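Local coordinates for protein malonate decarboxylase subunit alpha (Acinetobacter baumannii ATCC 17978, PDB 6MPR) that probably serves as the acyl-carrier-protein transferase subunit of malonate decarboxylase, exchanging acetyl for malonyl groups during breakdown of malonate to acetate and carbon dioxide, at residues A[43-48]-A[222-227]. Sequence-based numbering, arbitrary orientation. Where two conformers were deposited one is given.
Sequences IPTQDI and VVVADQ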
loop_
_atom_site.group_PDB
_atom_site.type_symbol
_atom_site.label_atom_id
_atom_site.label_comp_id
_atom_site.label_asym_id
_atom_site.label_seq_id
_atom_site.Cartn_x
_atom_site.Cartn_y
_atom_site.Cartn_z
ATOM N N ILE A 43 -31.175 11.815 -7.130
ATOM C CA ILE A 43 -31.676 11.577 -8.488
ATOM C C ILE A 43 -32.876 10.642 -8.405
ATOM O O ILE A 43 -32.754 9.555 -7.824
ATOM C CB ILE A 43 -30.597 10.950 -9.358
ATOM C CG1 ILE A 43 -29.331 11.797 -9.417
ATOM C CG2 ILE A 43 -31.155 10.653 -10.754
ATOM C CD1 ILE A 43 -28.156 10.992 -9.960
ATOM N N PRO A 44 -34.022 11.002 -8.979
ATOM C CA PRO A 44 -35.129 10.042 -9.071
ATOM C C PRO A 44 -34.690 8.812 -9.846
ATOM O O PRO A 44 -33.990 8.909 -10.852
ATOM C CB PRO A 44 -36.218 10.825 -9.813
ATOM C CG PRO A 44 -35.863 12.249 -9.599
ATOM C CD PRO A 44 -34.377 12.308 -9.557
ATOM N N THR A 45 -35.072 7.638 -9.337
ATOM C CA THR A 45 -34.622 6.384 -9.935
ATOM C C THR A 45 -34.934 6.338 -11.422
ATOM O O THR A 45 -34.100 5.916 -12.232
ATOM C CB THR A 45 -35.275 5.212 -9.205
ATOM O OG1 THR A 45 -34.942 5.307 -7.818
ATOM C CG2 THR A 45 -34.788 3.865 -9.748
ATOM N N GLN A 46 -36.106 6.839 -11.804
ATOM C CA GLN A 46 -36.543 6.779 -13.191
ATOM C C GLN A 46 -35.711 7.666 -14.112
ATOM O O GLN A 46 -35.749 7.475 -15.332
ATOM C CB GLN A 46 -38.025 7.166 -13.276
ATOM C CG GLN A 46 -38.387 8.478 -12.579
ATOM C CD GLN A 46 -38.690 8.323 -11.088
ATOM O OE1 GLN A 46 -38.146 7.455 -10.412
ATOM N NE2 GLN A 46 -39.571 9.184 -10.575
ATOM N N ASP A 47 -34.957 8.622 -13.566
ATOM C CA ASP A 47 -34.270 9.617 -14.381
ATOM C C ASP A 47 -32.767 9.386 -14.490
ATOM O O ASP A 47 -32.042 10.290 -14.915
ATOM C CB ASP A 47 -34.526 11.018 -13.825
ATOM C CG ASP A 47 -35.994 11.384 -13.824
ATOM O OD1 ASP A 47 -36.720 10.989 -14.767
ATOM O OD2 ASP A 47 -36.423 12.067 -12.877
ATOM N N ILE A 48 -32.289 8.197 -14.140
ATOM C CA ILE A 48 -30.851 7.970 -14.021
ATOM C C ILE A 48 -30.154 8.071 -15.378
ATOM O O ILE A 48 -29.046 8.607 -15.471
ATOM C CB ILE A 48 -30.593 6.614 -13.332
ATOM C CG1 ILE A 48 -29.088 6.390 -13.076
ATOM C CG2 ILE A 48 -31.183 5.453 -14.139
ATOM C CD1 ILE A 48 -28.460 7.408 -12.158
ATOM N N VAL A 222 -26.887 10.899 -5.118
ATOM C CA VAL A 222 -27.282 9.541 -4.769
ATOM C C VAL A 222 -28.527 9.192 -5.579
ATOM O O VAL A 222 -29.268 10.068 -6.029
ATOM C CB VAL A 222 -27.542 9.352 -3.254
ATOM C CG1 VAL A 222 -26.301 9.713 -2.440
ATOM C CG2 VAL A 222 -28.757 10.164 -2.804
ATOM N N VAL A 223 -28.736 7.892 -5.784
ATOM C CA VAL A 223 -29.928 7.390 -6.461
ATOM C C VAL A 223 -30.316 6.079 -5.794
ATOM O O VAL A 223 -29.452 5.253 -5.500
ATOM C CB VAL A 223 -29.693 7.201 -7.977
ATOM C CG1 VAL A 223 -28.615 6.128 -8.253
ATOM C CG2 VAL A 223 -30.991 6.832 -8.681
ATOM N N VAL A 224 -31.608 5.906 -5.515
ATOM C CA VAL A 224 -32.106 4.638 -4.993
ATOM C C VAL A 224 -32.133 3.631 -6.137
ATOM O O VAL A 224 -32.757 3.872 -7.179
ATOM C CB VAL A 224 -33.499 4.811 -4.366
ATOM C CG1 VAL A 224 -34.041 3.464 -3.870
ATOM C CG2 VAL A 224 -33.442 5.802 -3.227
ATOM N N ALA A 225 -31.444 2.504 -5.959
ATOM C CA ALA A 225 -31.368 1.516 -7.026
ATOM C C ALA A 225 -32.731 0.866 -7.248
ATOM O O ALA A 225 -33.570 0.817 -6.344
ATOM C CB ALA A 225 -30.332 0.446 -6.689
ATOM N N ASP A 226 -32.946 0.354 -8.467
ATOM C CA ASP A 226 -34.200 -0.337 -8.745
ATOM C C ASP A 226 -34.318 -1.603 -7.918
ATOM O O ASP A 226 -35.432 -2.084 -7.686
ATOM C CB ASP A 226 -34.341 -0.661 -10.243
ATOM C CG ASP A 226 -33.123 -1.404 -10.828
ATOM O OD1 ASP A 226 -32.108 -1.594 -10.125
ATOM O OD2 ASP A 226 -33.187 -1.779 -12.024
ATOM N N GLN A 227 -33.192 -2.138 -7.465
ATOM C CA GLN A 227 -33.153 -3.325 -6.629
ATOM C C GLN A 227 -31.819 -3.330 -5.902
ATOM O O GLN A 227 -30.883 -2.645 -6.330
ATOM C CB GLN A 227 -33.332 -4.596 -7.472
ATOM C CG GLN A 227 -32.247 -4.771 -8.525
ATOM C CD GLN A 227 -32.495 -5.978 -9.388
ATOM O OE1 GLN A 227 -31.607 -6.802 -9.597
ATOM N NE2 GLN A 227 -33.708 -6.092 -9.898
HETATM O O HOH W 1 -33.725 7.697 -6.186
#
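Thr45 OG1 gives its proton to the carbonyl oxygen of Val224, 2.7 Å from OG1 to O, and takes one from a bound water whose oxygen lies 3.1 Å from the same OG1. The hydroxyl reaches the strand because OG1 stands anti to its own carbonyl carbon (chi1 -57°); it meets the Val224 C=O at a bend of 135°, tilted 20° from the carbonyl plane. Thr45 CG2 lies against the same acceptor, 3.3 Å from Val224 O. The water also donates to Ile43 O and accepts from Val224 N, so three bonds hold it between the two segments. It thus bridges Ile43 O and Val224 N, which are 4.5 Å apart, too far for a direct bond. One residue earlier the strands do pair directly: Ile43 N donates to Val222 O at 2.8 Å, nearly straight at the hydrogen. Beyond this bond, which follows one between Val222 and Val41, the two segments part, and the water and the threonine hydroxyl continue the link while residues 45-46 make a 3-10 turn that leads into helix 48-55.

Val223 supplies the apolar part of the contact. Its CG2, anti to the backbone N, packs 3.4 Å from Ile43 O and also touches Thr45 CA, while CB of Val223 sits 4.1 Å from CB of Ile43. The other branch, CG1, meets Ile48 CD1 at 4.1 Å, the two side chains crossing at about a right angle. Phe74 of helix 73-79 touches Thr45, Ile48 and Asp226, and Asp226 forms a salt bridge with Arg77 of that helix. On its other side strand 221-224 pairs with strand 194-199. Short strand 42-43 forms the edge, within this chain, of the parallel sheet of an alpha/beta domain, consistent with the Rossmann-like clan of the family.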